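PDB 1FCQ: hyaluronoglucosaminidase from Apis mellifera, which hydrolyses hyaluronan as a family 56 glycosidase of bee venom, where it is also a major allergen. Local coordinates for residues V134-V137 and R138-P142; E202-T205 and M206-D210. All blocks are in the same frame, centred on the assembly; numbering follows the deposited sequence.

Contact 1. Residues V134-V137 and R138-P142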
# COMPACT_ATOMS: atom_id res chain seq x y z
N VAL A 134 2.18 -9.02 24.37
CA VAL A 134 2.62 -9.05 25.77
C VAL A 134 1.74 -9.96 26.61
O VAL A 134 2.25 -10.78 27.39
CB VAL A 134 2.67 -7.64 26.35
CG1 VAL A 134 2.98 -7.71 27.85
CG2 VAL A 134 3.71 -6.79 25.64
N GLU A 135 0.42 -9.88 26.44
CA GLU A 135 -0.49 -10.73 27.20
C GLU A 135 -0.19 -12.20 27.04
O GLU A 135 -0.19 -12.98 27.99
CB GLU A 135 -1.93 -10.41 26.81
CG GLU A 135 -3.03 -11.31 27.33
CD GLU A 135 -4.35 -11.06 26.61
OE1 GLU A 135 -4.48 -10.07 25.85
OE2 GLU A 135 -5.26 -11.90 26.81
N VAL A 136 0.07 -12.65 25.81
CA VAL A 136 0.38 -14.04 25.51
C VAL A 136 1.66 -14.48 26.22
O VAL A 136 1.67 -15.58 26.78
CB VAL A 136 0.50 -14.20 23.98
CG1 VAL A 136 1.11 -15.54 23.59
CG2 VAL A 136 -0.90 -14.05 23.38
N VAL A 137 2.69 -13.63 26.21
CA VAL A 137 3.94 -13.97 26.87
C VAL A 137 3.70 -14.07 28.38
O VAL A 137 4.18 -15.01 29.02
CB VAL A 137 5.09 -12.98 26.61
CG1 VAL A 137 6.35 -13.36 27.40
CG2 VAL A 137 5.46 -12.98 25.13
N ARG A 138 3.00 -13.08 28.92
CA ARG A 138 2.70 -13.11 30.35
C ARG A 138 1.93 -14.35 30.74
O ARG A 138 2.21 -14.95 31.80
CB ARG A 138 1.87 -11.88 30.74
CG ARG A 138 2.69 -10.61 30.84
CD ARG A 138 1.90 -9.52 31.58
NE ARG A 138 2.51 -8.23 31.30
CZ ARG A 138 3.65 -7.72 31.73
NH1 ARG A 138 4.44 -8.37 32.58
NH2 ARG A 138 4.01 -6.51 31.32
N ARG A 139 0.94 -14.76 29.96
CA ARG A 139 0.15 -15.95 30.30
C ARG A 139 1.00 -17.21 30.29
O ARG A 139 0.89 -18.05 31.20
CB ARG A 139 -1.02 -16.06 29.31
CG ARG A 139 -1.86 -17.31 29.49
CD ARG A 139 -3.03 -17.33 28.51
NE ARG A 139 -3.72 -18.61 28.51
CZ ARG A 139 -4.88 -18.88 27.92
NH1 ARG A 139 -5.54 -17.94 27.25
NH2 ARG A 139 -5.39 -20.10 28.00
N GLU A 140 1.89 -17.31 29.31
CA GLU A 140 2.74 -18.48 29.17
C GLU A 140 3.86 -18.52 30.18
O GLU A 140 4.28 -19.59 30.63
CB GLU A 140 3.30 -18.53 27.73
CG GLU A 140 2.17 -18.79 26.74
CD GLU A 140 2.61 -18.87 25.30
OE1 GLU A 140 3.79 -18.58 25.01
OE2 GLU A 140 1.75 -19.22 24.47
N HIS A 141 4.37 -17.35 30.56
CA HIS A 141 5.49 -17.25 31.49
C HIS A 141 5.19 -16.24 32.59
O HIS A 141 5.75 -15.15 32.68
CB HIS A 141 6.75 -16.81 30.74
CG HIS A 141 7.13 -17.56 29.51
ND1 HIS A 141 7.68 -18.83 29.55
CD2 HIS A 141 7.04 -17.23 28.20
CE1 HIS A 141 7.91 -19.24 28.32
NE2 HIS A 141 7.54 -18.30 27.48
N PRO A 142 4.32 -16.60 33.53
CA PRO A 142 3.92 -15.69 34.58
C PRO A 142 4.97 -15.21 35.54
O PRO A 142 4.78 -14.24 36.28
CB PRO A 142 2.80 -16.41 35.35
CG PRO A 142 2.52 -17.67 34.64
CD PRO A 142 3.56 -17.87 33.59
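Val137 O takes the N-H of His141 at 2.8 Å, and the His141 side chain lies alongside the same carbonyl, its CD2 3.7 Å from Val137 O. This bond closes the last turn of the helix, for His141 is the first residue to leave helical backbone angles (phi -132°, psi 74°). With CG anti to the carbonyl carbon (chi1 -51°), the imidazole comes up beside Val137, whose CG1 is 4.0 Å from CD2. The two side chains cross obliquely, and Glu140 CB lies above one face of the ring toward its rim. Here helix 127-140, on the periphery of the TIM-barrel enzyme, gives way to the turn leading into helix 146-175. Trp144 of that turn stacks on the His141 ring, and Arg156 of the following helix donates to His141 NE2 and forms a salt bridge with Glu140 OE1. One turn apart, Val134 and Arg138 run side by side. Val134 CG1 touches Arg138 NE at 3.5 Å, one methyl of the branched valine lying against an extended chain whose NH2 reaches a salt bridge with Asp146. Val134 itself packs on Val149 and Ala153, where a compact apolar residue suits a helix-helix interface. Val136 and Glu140 likewise point the same way, with Val136 CG1 lying 3.8 Å from Glu140 OE2, and Glu140 N donates to Val136 O at 3.1 Å.

Contact 2. Residues E202-T205 and M206-D210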
# COMPACT_ATOMS: atom_id res chain seq x y z
N GLU A 202 9.83 10.12 10.46
CA GLU A 202 10.29 9.91 11.83
C GLU A 202 11.67 9.26 11.76
O GLU A 202 11.85 8.31 10.99
CB GLU A 202 9.31 9.02 12.60
CG GLU A 202 9.53 9.02 14.10
CD GLU A 202 9.28 7.66 14.71
OE1 GLU A 202 9.55 6.63 14.06
OE2 GLU A 202 8.81 7.62 15.87
N ALA A 203 12.61 9.75 12.57
CA ALA A 203 13.96 9.19 12.48
C ALA A 203 14.06 7.72 12.85
O ALA A 203 14.78 6.98 12.16
CB ALA A 203 14.86 10.00 13.42
N THR A 204 13.36 7.30 13.90
CA THR A 204 13.45 5.89 14.29
C THR A 204 12.90 5.00 13.18
O THR A 204 13.49 3.95 12.92
CB THR A 204 12.81 5.61 15.65
OG1 THR A 204 13.50 6.45 16.61
CG2 THR A 204 12.99 4.15 16.05
N THR A 205 11.84 5.44 12.52
CA THR A 205 11.26 4.70 11.38
C THR A 205 12.26 4.60 10.25
O THR A 205 12.38 3.55 9.61
CB THR A 205 9.96 5.38 10.91
OG1 THR A 205 8.96 5.16 11.91
CG2 THR A 205 9.48 4.79 9.58
N MET A 206 13.07 5.65 10.03
CA MET A 206 14.07 5.56 8.97
C MET A 206 15.04 4.44 9.31
O MET A 206 15.40 3.66 8.42
CB MET A 206 14.80 6.89 8.76
CG MET A 206 13.84 7.96 8.26
SD MET A 206 14.79 9.45 7.87
CE MET A 206 15.63 9.76 9.39
N GLN A 207 15.46 4.38 10.57
CA GLN A 207 16.38 3.34 11.01
C GLN A 207 15.77 1.94 10.88
O GLN A 207 16.43 1.02 10.38
CB GLN A 207 16.82 3.56 12.45
CG GLN A 207 17.39 4.93 12.76
CD GLN A 207 17.94 5.03 14.17
OE1 GLN A 207 17.20 5.26 15.13
NE2 GLN A 207 19.24 4.84 14.35
N GLU A 208 14.51 1.82 11.28
CA GLU A 208 13.81 0.54 11.14
C GLU A 208 13.64 0.18 9.67
O GLU A 208 13.79 -1.00 9.32
CB GLU A 208 12.48 0.59 11.90
CG GLU A 208 12.77 0.67 13.41
CD GLU A 208 11.59 1.23 14.18
OE1 GLU A 208 10.63 1.76 13.57
OE2 GLU A 208 11.63 1.12 15.42
N ASN A 209 13.41 1.13 8.77
CA ASN A 209 13.34 0.78 7.35
C ASN A 209 14.69 0.28 6.85
O ASN A 209 14.75 -0.64 6.03
CB ASN A 209 12.90 2.00 6.51
CG ASN A 209 11.43 2.30 6.70
OD1 ASN A 209 10.62 1.42 7.01
ND2 ASN A 209 11.06 3.56 6.43
N ASP A 210 15.77 0.91 7.34
CA ASP A 210 17.10 0.50 6.93
C ASP A 210 17.36 -0.96 7.34
O ASP A 210 18.06 -1.64 6.57
CB ASP A 210 18.20 1.35 7.58
CG ASP A 210 18.19 2.80 7.19
OD1 ASP A 210 17.67 3.19 6.13
OD2 ASP A 210 18.72 3.61 7.98
O HOH W 1 16.15 6.95 16.80
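Thr205 and Asn209 stand side by side, pointing the same way, one turn apart in helix 203-210, whose N-cap is Glu202. Thr205 CG2 lies 3.7 Å from Asn209 ND2, and that amide nitrogen bonds to Glu247 OE2 of helix 234-253 and to Tyr188 O, joining helix 203-210 to both. At the cap, Glu202 OE1 accepts a weak bond from Thr205 N and a short one, 2.7 Å, from Thr205 OG1, which arrives on the anti side, 31° out of the carboxylate plane. Threonine suits this place because its hydroxyl, beside its own backbone N (chi1 -70°), meets the same oxygen as that N-H. Glu208 crosses Thr205 at about a right angle; its OE1 and Glu202 OE1 both form salt bridges with Arg120, which probably eases the proximity of two carboxylates. Against Thr204 the Glu208 chain runs obliquely, bringing OE2 to 3.4 Å from Thr204 CG2. Met206, which also touches Glu247, bends at chi3 (-56°), which turns its methyl group CE back to 4.1 Å from Ala203 CB. Gln207 and Thr204 also cross, and a water joins them, lying 2.7 Å from Thr204 OG1 and donating to Gln207 OE1 at 2.6 Å.

How the contacts relate
Both contacts are local, each centred on one helix; their centres lie about 29 Å apart, with nearest atoms about 15 Å apart, and they do not touch. Contact 1 is a surface contact about 32 Å from the centre of the chain, at the C-terminal end of helix 127-140; contact 2, partly buried and about 18 Å from that centre, takes in the whole short helix 203-210 with its N-cap. In the first, Val134 packs on helix 146-175 while Val136 and Val137 meet loop residues, whereas threonines, glutamates and an asparagine dominate the second. Arginine serves each differently: Arg156 joins the residues at a helix end, while Arg120 gathers acidic groups near a helix start. A side-chain N-cap and a bridging water mark contact 2 alone.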